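Side-chain contacts in VirX1 (Cyanophage Syn10, PDB 6QGM), which iodinates diverse substrates as a marine viral halogenase, probably flavin-dependent like its relatives in the tryptophan halogenase family: residues B[114-119]-B[492-497]; B[330-335]-B[395-400]. One frame throughout, in Å; residues are numbered along the deposited sequence.

Contact 1. Residues B[114-119]-B[492-497]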
loop_
_atom_site.group_PDB
_atom_site.type_symbol
_atom_site.label_atom_id
_atom_site.label_comp_id
_atom_site.label_asym_id
_atom_site.label_seq_id
_atom_site.Cartn_x
_atom_site.Cartn_y
_atom_site.Cartn_z
ATOM N N TRP B 114 -17.104 -6.975 21.523
ATOM C CA TRP B 114 -16.880 -8.217 22.312
ATOM C C TRP B 114 -15.773 -7.997 23.353
ATOM O O TRP B 114 -15.963 -8.396 24.517
ATOM C CB TRP B 114 -16.577 -9.437 21.438
ATOM C CG TRP B 114 -16.308 -10.608 22.325
ATOM C CD1 TRP B 114 -17.220 -11.387 22.975
ATOM C CD2 TRP B 114 -15.020 -11.021 22.794
ATOM N NE1 TRP B 114 -16.586 -12.299 23.764
ATOM C CE2 TRP B 114 -15.233 -12.094 23.682
ATOM C CE3 TRP B 114 -13.714 -10.598 22.538
ATOM C CZ2 TRP B 114 -14.176 -12.771 24.289
ATOM C CZ3 TRP B 114 -12.674 -11.247 23.154
ATOM C CH2 TRP B 114 -12.906 -12.328 24.004
ATOM N N GLY B 115 -14.651 -7.410 22.934
ATOM C CA GLY B 115 -13.500 -7.096 23.800
ATOM C C GLY B 115 -13.888 -6.236 24.996
ATOM O O GLY B 115 -13.412 -6.544 26.099
ATOM N N LYS B 116 -14.707 -5.189 24.807
ATOM C CA LYS B 116 -15.167 -4.326 25.924
ATOM C C LYS B 116 -16.012 -5.162 26.895
ATOM O O LYS B 116 -15.793 -5.025 28.117
ATOM C CB LYS B 116 -15.913 -3.096 25.405
ATOM C CG LYS B 116 -15.028 -2.117 24.647
ATOM C CD LYS B 116 -15.692 -0.820 24.247
ATOM C CE LYS B 116 -16.129 0.035 25.419
ATOM N NZ LYS B 116 -16.144 1.476 25.068
ATOM N N LEU B 117 -16.903 -6.019 26.374
ATOM C CA LEU B 117 -17.721 -6.960 27.189
ATOM C C LEU B 117 -16.791 -7.844 28.035
ATOM O O LEU B 117 -17.055 -7.994 29.251
ATOM C CB LEU B 117 -18.613 -7.818 26.282
ATOM C CG LEU B 117 -19.824 -7.107 25.681
ATOM C CD1 LEU B 117 -20.569 -8.002 24.705
ATOM C CD2 LEU B 117 -20.760 -6.659 26.779
ATOM N N ALA B 118 -15.754 -8.405 27.404
ATOM C CA ALA B 118 -14.740 -9.284 28.036
ATOM C C ALA B 118 -14.050 -8.552 29.198
ATOM O O ALA B 118 -13.831 -9.200 30.241
ATOM C CB ALA B 118 -13.745 -9.751 27.009
ATOM N N ASN B 119 -13.753 -7.253 29.053
ATOM C CA ASN B 119 -13.068 -6.437 30.096
ATOM C C ASN B 119 -14.041 -6.151 31.240
ATOM O O ASN B 119 -13.653 -6.322 32.407
ATOM C CB ASN B 119 -12.484 -5.142 29.524
ATOM C CG ASN B 119 -11.138 -5.343 28.849
ATOM O OD1 ASN B 119 -10.384 -6.254 29.206
ATOM N ND2 ASN B 119 -10.827 -4.490 27.877
ATOM N N TYR B 492 -22.722 2.916 29.698
ATOM C CA TYR B 492 -23.774 2.281 30.522
ATOM C C TYR B 492 -24.576 1.290 29.661
ATOM O O TYR B 492 -24.925 0.253 30.233
ATOM C CB TYR B 492 -24.660 3.282 31.271
ATOM C CG TYR B 492 -25.646 2.543 32.151
ATOM C CD1 TYR B 492 -25.205 1.822 33.261
ATOM C CD2 TYR B 492 -27.001 2.466 31.830
ATOM C CE1 TYR B 492 -26.082 1.078 34.038
ATOM C CE2 TYR B 492 -27.885 1.726 32.598
ATOM C CZ TYR B 492 -27.427 1.035 33.707
ATOM O OH TYR B 492 -28.308 0.322 34.466
ATOM N N TYR B 493 -24.782 1.535 28.359
ATOM C CA TYR B 493 -25.591 0.683 27.440
ATOM C C TYR B 493 -24.997 -0.729 27.267
ATOM O O TYR B 493 -25.683 -1.603 26.689
ATOM C CB TYR B 493 -25.780 1.362 26.083
ATOM C CG TYR B 493 -24.558 1.491 25.215
ATOM C CD1 TYR B 493 -23.629 2.495 25.426
ATOM C CD2 TYR B 493 -24.345 0.626 24.153
ATOM C CE1 TYR B 493 -22.514 2.642 24.616
ATOM C CE2 TYR B 493 -23.237 0.754 23.326
ATOM C CZ TYR B 493 -22.325 1.771 23.550
ATOM O OH TYR B 493 -21.240 1.911 22.742
ATOM N N TYR B 494 -23.778 -0.961 27.758
ATOM C CA TYR B 494 -23.101 -2.280 27.720
ATOM C C TYR B 494 -23.819 -3.241 28.675
ATOM O O TYR B 494 -23.883 -4.445 28.363
ATOM C CB TYR B 494 -21.590 -2.122 27.952
ATOM C CG TYR B 494 -20.818 -1.982 26.664
ATOM C CD1 TYR B 494 -20.731 -0.776 25.984
ATOM C CD2 TYR B 494 -20.236 -3.095 26.083
ATOM C CE1 TYR B 494 -20.064 -0.673 24.776
ATOM C CE2 TYR B 494 -19.542 -3.011 24.888
ATOM C CZ TYR B 494 -19.463 -1.796 24.222
ATOM O OH TYR B 494 -18.784 -1.715 23.035
ATOM N N GLU B 495 -24.373 -2.741 29.780
ATOM C CA GLU B 495 -25.218 -3.530 30.724
ATOM C C GLU B 495 -26.354 -4.186 29.939
ATOM O O GLU B 495 -26.638 -5.362 30.216
ATOM C CB GLU B 495 -25.817 -2.638 31.811
ATOM C CG GLU B 495 -24.794 -2.177 32.828
ATOM C CD GLU B 495 -24.400 -3.270 33.799
ATOM O OE1 GLU B 495 -25.343 -3.894 34.351
ATOM O OE2 GLU B 495 -23.177 -3.450 34.111
ATOM N N ASP B 496 -26.954 -3.463 28.985
ATOM C CA ASP B 496 -28.086 -3.947 28.150
ATOM C C ASP B 496 -27.551 -4.913 27.086
ATOM O O ASP B 496 -28.212 -5.936 26.850
ATOM C CB ASP B 496 -28.864 -2.809 27.492
ATOM C CG ASP B 496 -29.814 -2.051 28.391
ATOM O OD1 ASP B 496 -30.118 -2.511 29.527
ATOM O OD2 ASP B 496 -30.255 -1.007 27.932
ATOM N N ILE B 497 -26.396 -4.618 26.471
ATOM C CA ILE B 497 -25.788 -5.529 25.464
ATOM C C ILE B 497 -25.530 -6.859 26.162
ATOM O O ILE B 497 -25.879 -7.903 25.581
ATOM C CB ILE B 497 -24.515 -4.946 24.825
ATOM C CG1 ILE B 497 -24.805 -3.678 24.028
ATOM C CG2 ILE B 497 -23.866 -5.983 23.933
ATOM C CD1 ILE B 497 -23.597 -3.037 23.401
#

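Contact 2. Residues B[330-335]-B[395-400]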
loop_
_atom_site.group_PDB
_atom_site.type_symbol
_atom_site.label_atom_id
_atom_site.label_comp_id
_atom_site.label_asym_id
_atom_site.label_seq_id
_atom_site.Cartn_x
_atom_site.Cartn_y
_atom_site.Cartn_z
ATOM N N HIS B 330 7.045 -29.321 3.737
ATOM C CA HIS B 330 6.383 -28.165 4.399
ATOM C C HIS B 330 6.950 -26.853 3.836
ATOM O O HIS B 330 7.902 -26.284 4.419
ATOM C CB HIS B 330 6.507 -28.245 5.927
ATOM C CG HIS B 330 5.410 -27.534 6.649
ATOM N ND1 HIS B 330 5.201 -27.685 7.990
ATOM C CD2 HIS B 330 4.443 -26.703 6.214
ATOM C CE1 HIS B 330 4.172 -26.956 8.363
ATOM N NE2 HIS B 330 3.687 -26.348 7.292
ATOM N N GLY B 331 6.367 -26.402 2.727
ATOM C CA GLY B 331 6.907 -25.302 1.916
ATOM C C GLY B 331 6.253 -25.265 0.555
ATOM O O GLY B 331 5.131 -25.782 0.411
ATOM N N LYS B 332 6.948 -24.679 -0.415
ATOM C CA LYS B 332 6.470 -24.494 -1.806
ATOM C C LYS B 332 7.677 -24.545 -2.738
ATOM O O LYS B 332 8.775 -24.125 -2.325
ATOM C CB LYS B 332 5.815 -23.122 -1.964
ATOM C CG LYS B 332 6.574 -22.026 -1.228
ATOM C CD LYS B 332 6.330 -20.642 -1.707
ATOM C CE LYS B 332 7.415 -19.705 -1.227
ATOM N NZ LYS B 332 7.066 -18.289 -1.506
ATOM N N ARG B 333 7.460 -25.017 -3.960
ATOM C CA ARG B 333 8.390 -24.780 -5.083
ATOM C C ARG B 333 8.422 -23.266 -5.342
ATOM O O ARG B 333 7.418 -22.565 -5.046
ATOM C CB ARG B 333 7.937 -25.562 -6.313
ATOM C CG ARG B 333 7.797 -27.061 -6.092
ATOM C CD ARG B 333 9.148 -27.720 -5.915
ATOM N NE ARG B 333 9.066 -29.004 -5.234
ATOM C CZ ARG B 333 10.117 -29.762 -4.978
ATOM N NH1 ARG B 333 11.319 -29.376 -5.370
ATOM N NH2 ARG B 333 9.971 -30.901 -4.337
ATOM N N THR B 334 9.532 -22.770 -5.883
ATOM C CA THR B 334 9.732 -21.324 -6.176
ATOM C C THR B 334 8.786 -20.900 -7.306
ATOM O O THR B 334 8.583 -19.697 -7.477
ATOM C CB THR B 334 11.219 -21.048 -6.450
ATOM O OG1 THR B 334 11.654 -21.836 -7.554
ATOM C CG2 THR B 334 12.093 -21.394 -5.267
ATOM N N ARG B 335 8.250 -21.870 -8.055
ATOM C CA ARG B 335 7.250 -21.655 -9.123
ATOM C C ARG B 335 6.410 -22.917 -9.281
ATOM O O ARG B 335 6.961 -24.020 -9.119
ATOM C CB ARG B 335 7.926 -21.362 -10.459
ATOM C CG ARG B 335 8.502 -19.961 -10.573
ATOM C CD ARG B 335 9.120 -19.730 -11.937
ATOM N NE ARG B 335 10.178 -20.692 -12.180
ATOM C CZ ARG B 335 10.786 -20.873 -13.340
ATOM N NH1 ARG B 335 10.489 -20.116 -14.380
ATOM N NH2 ARG B 335 11.725 -21.789 -13.453
ATOM N N GLN B 395 -0.829 -16.719 -2.199
ATOM C CA GLN B 395 -1.880 -17.409 -1.415
ATOM C C GLN B 395 -1.231 -18.305 -0.358
ATOM O O GLN B 395 -1.619 -18.217 0.820
ATOM C CB GLN B 395 -2.790 -18.211 -2.333
ATOM C CG GLN B 395 -3.722 -19.123 -1.561
ATOM C CD GLN B 395 -5.084 -19.237 -2.205
ATOM O OE1 GLN B 395 -5.491 -20.297 -2.691
ATOM N NE2 GLN B 395 -5.802 -18.121 -2.191
ATOM N N ILE B 396 -0.276 -19.141 -0.762
ATOM C CA ILE B 396 0.355 -20.128 0.161
ATOM C C ILE B 396 1.226 -19.383 1.183
ATOM O O ILE B 396 1.330 -19.861 2.315
ATOM C CB ILE B 396 1.099 -21.225 -0.616
ATOM C CG1 ILE B 396 1.259 -22.478 0.239
ATOM C CG2 ILE B 396 2.418 -20.722 -1.169
ATOM C CD1 ILE B 396 1.703 -23.687 -0.531
ATOM N N ASP B 397 1.774 -18.225 0.822
ATOM C CA ASP B 397 2.538 -17.362 1.766
ATOM C C ASP B 397 1.572 -16.777 2.809
ATOM O O ASP B 397 1.913 -16.797 4.025
ATOM C CB ASP B 397 3.320 -16.266 1.031
ATOM C CG ASP B 397 4.693 -16.734 0.526
ATOM O OD1 ASP B 397 5.093 -17.910 0.824
ATOM O OD2 ASP B 397 5.380 -15.915 -0.144
ATOM N N SER B 398 0.416 -16.265 2.361
ATOM C CA SER B 398 -0.675 -15.753 3.227
ATOM C C SER B 398 -1.057 -16.822 4.244
ATOM O O SER B 398 -0.997 -16.553 5.461
ATOM C CB SER B 398 -1.862 -15.329 2.416
ATOM O OG SER B 398 -1.520 -14.252 1.563
ATOM N N PHE B 399 -1.418 -18.011 3.761
ATOM C CA PHE B 399 -1.975 -19.097 4.600
ATOM C C PHE B 399 -0.907 -19.600 5.568
ATOM O O PHE B 399 -1.282 -19.915 6.705
ATOM C CB PHE B 399 -2.578 -20.204 3.731
ATOM C CG PHE B 399 -4.045 -20.028 3.465
ATOM C CD1 PHE B 399 -4.970 -20.382 4.440
ATOM C CD2 PHE B 399 -4.499 -19.445 2.289
ATOM C CE1 PHE B 399 -6.325 -20.167 4.242
ATOM C CE2 PHE B 399 -5.855 -19.236 2.092
ATOM C CZ PHE B 399 -6.760 -19.614 3.061
ATOM N N SER B 400 0.360 -19.678 5.147
ATOM C CA SER B 400 1.475 -20.171 6.004
ATOM C C SER B 400 1.707 -19.186 7.162
ATOM O O SER B 400 1.917 -19.670 8.296
ATOM C CB SER B 400 2.736 -20.446 5.202
ATOM O OG SER B 400 3.220 -19.266 4.582
#

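Contact 1. Residues B[114-119]-B[492-497]
Lys116 and Leu117, neighbours on helix 113-120, meet Tyr494 and Ile497 of helix 494-512; no hydrogen bond joins the two segments. The aliphatic part of Lys116 passes across the outer end of the Tyr494 side chain at about a right angle. Near its root, Lys116 CB lies 3.7 Å from Tyr494 CE2, approaching the ring obliquely. Further out, Lys116 CD stands 3.4 Å from Tyr494 OH and Lys116 CE is 4.0 Å from Tyr494 CE1. A bend at chi3 (64°) keeps the methylenes beside the phenol while the amine continues past it to a salt bridge with Asp491, just before the second segment. The phenol hydroxyl is hydrogen-bonded to Asp109; toward it the lysine presents its methylenes. Leu117 comes next. Its CG is turned away from its own carbonyl carbon (chi1 -75°), and its two methyls divide the work. Leu117 CD2 reaches the ring edge near its plane, 3.7 Å from Tyr494 CD2, whereas Leu117 CD1 touches Ile497 through CG2 at 3.9 Å. Within its own helix, Ile497 also packs on Tyr494: its other branch places CD1 4.2 Å above the ring plane, over the centre. The phenol is thus bordered by Leu117 at an edge and roofed by Ile497 on a face, with the polar ends of Lys116 and Tyr494 both paired to acidic groups. Within the chain, this largely buried packing ties helix 113-120 to helix 494-512, far from the centre of the molecule. Lys120 adds a cation-pi contact to Tyr494, Phe125 lies against Leu117, and helix 477-484 touches Lys116 through Ser480.

Contact 2. Residues B[330-335]-B[395-400]
A salt bridge joins Lys332, on strand 331-333, to Asp397, on helix 382-408. Lys332 NZ donates a hydrogen bond to Asp397 OD1 at 3.1 Å as part of it, coming from the syn side and 25° out of the carboxylate plane. A second, weak bond runs from Lys332 NZ to Asp397 OD2 at 3.2 Å, so both oxygens of the acid face the one amine. Asp393, one helical turn earlier, forms a further salt bridge with the same nitrogen; two carboxylates on a single side of the helix would therefore be expected to stabilise the lysine's positive charge. Lys332 reaches them with its chain extended beyond CG, while the side chain of Asp397 lies across it at about a right angle.

Apolar contact lies behind the charged end. Ile396 points at the strand, and its CG2 methyl packs 3.9 Å from Lys332 CD, against the outer part of the aliphatic chain. The other branch of Ile396, with CG1 anti to the backbone N (chi1 -158°), carries its CD1 to 4.1 Å from Gly331 O, a contact with the strand backbone itself.

The axes of strand 331-333 and of the helical segment 395-400 run nearly antiparallel (172°), 9.6 Å apart at closest approach. Strand 331-333 is the central member of a small antiparallel sheet, between 241-243 and 349-350. What results is a helix laid on one face of a three-stranded sheet, in which a strand lysine bridges acids at helix positions i and i+4.

In the fold
The two contacts occupy separate regions of the chain: their centres are 40 Å apart, their nearest atoms about 22 Å, and no helix or sheet is shared. Contact 2, about 13 Å from the centre of the chain, joins the long helix 382-408 to the small three-stranded antiparallel sheet. Contact 1 lies about 33 Å out and joins helices alone. Along the sequence, contact 2 is nested within the loop that contact 1 closes. The chain thus returns late in its sequence, with helix 494-512 near its C-terminal end, to pack against an early helix at the periphery, whereas contact 2 is a more local join nearer the middle, between elements only 60 residues apart at their closest ends.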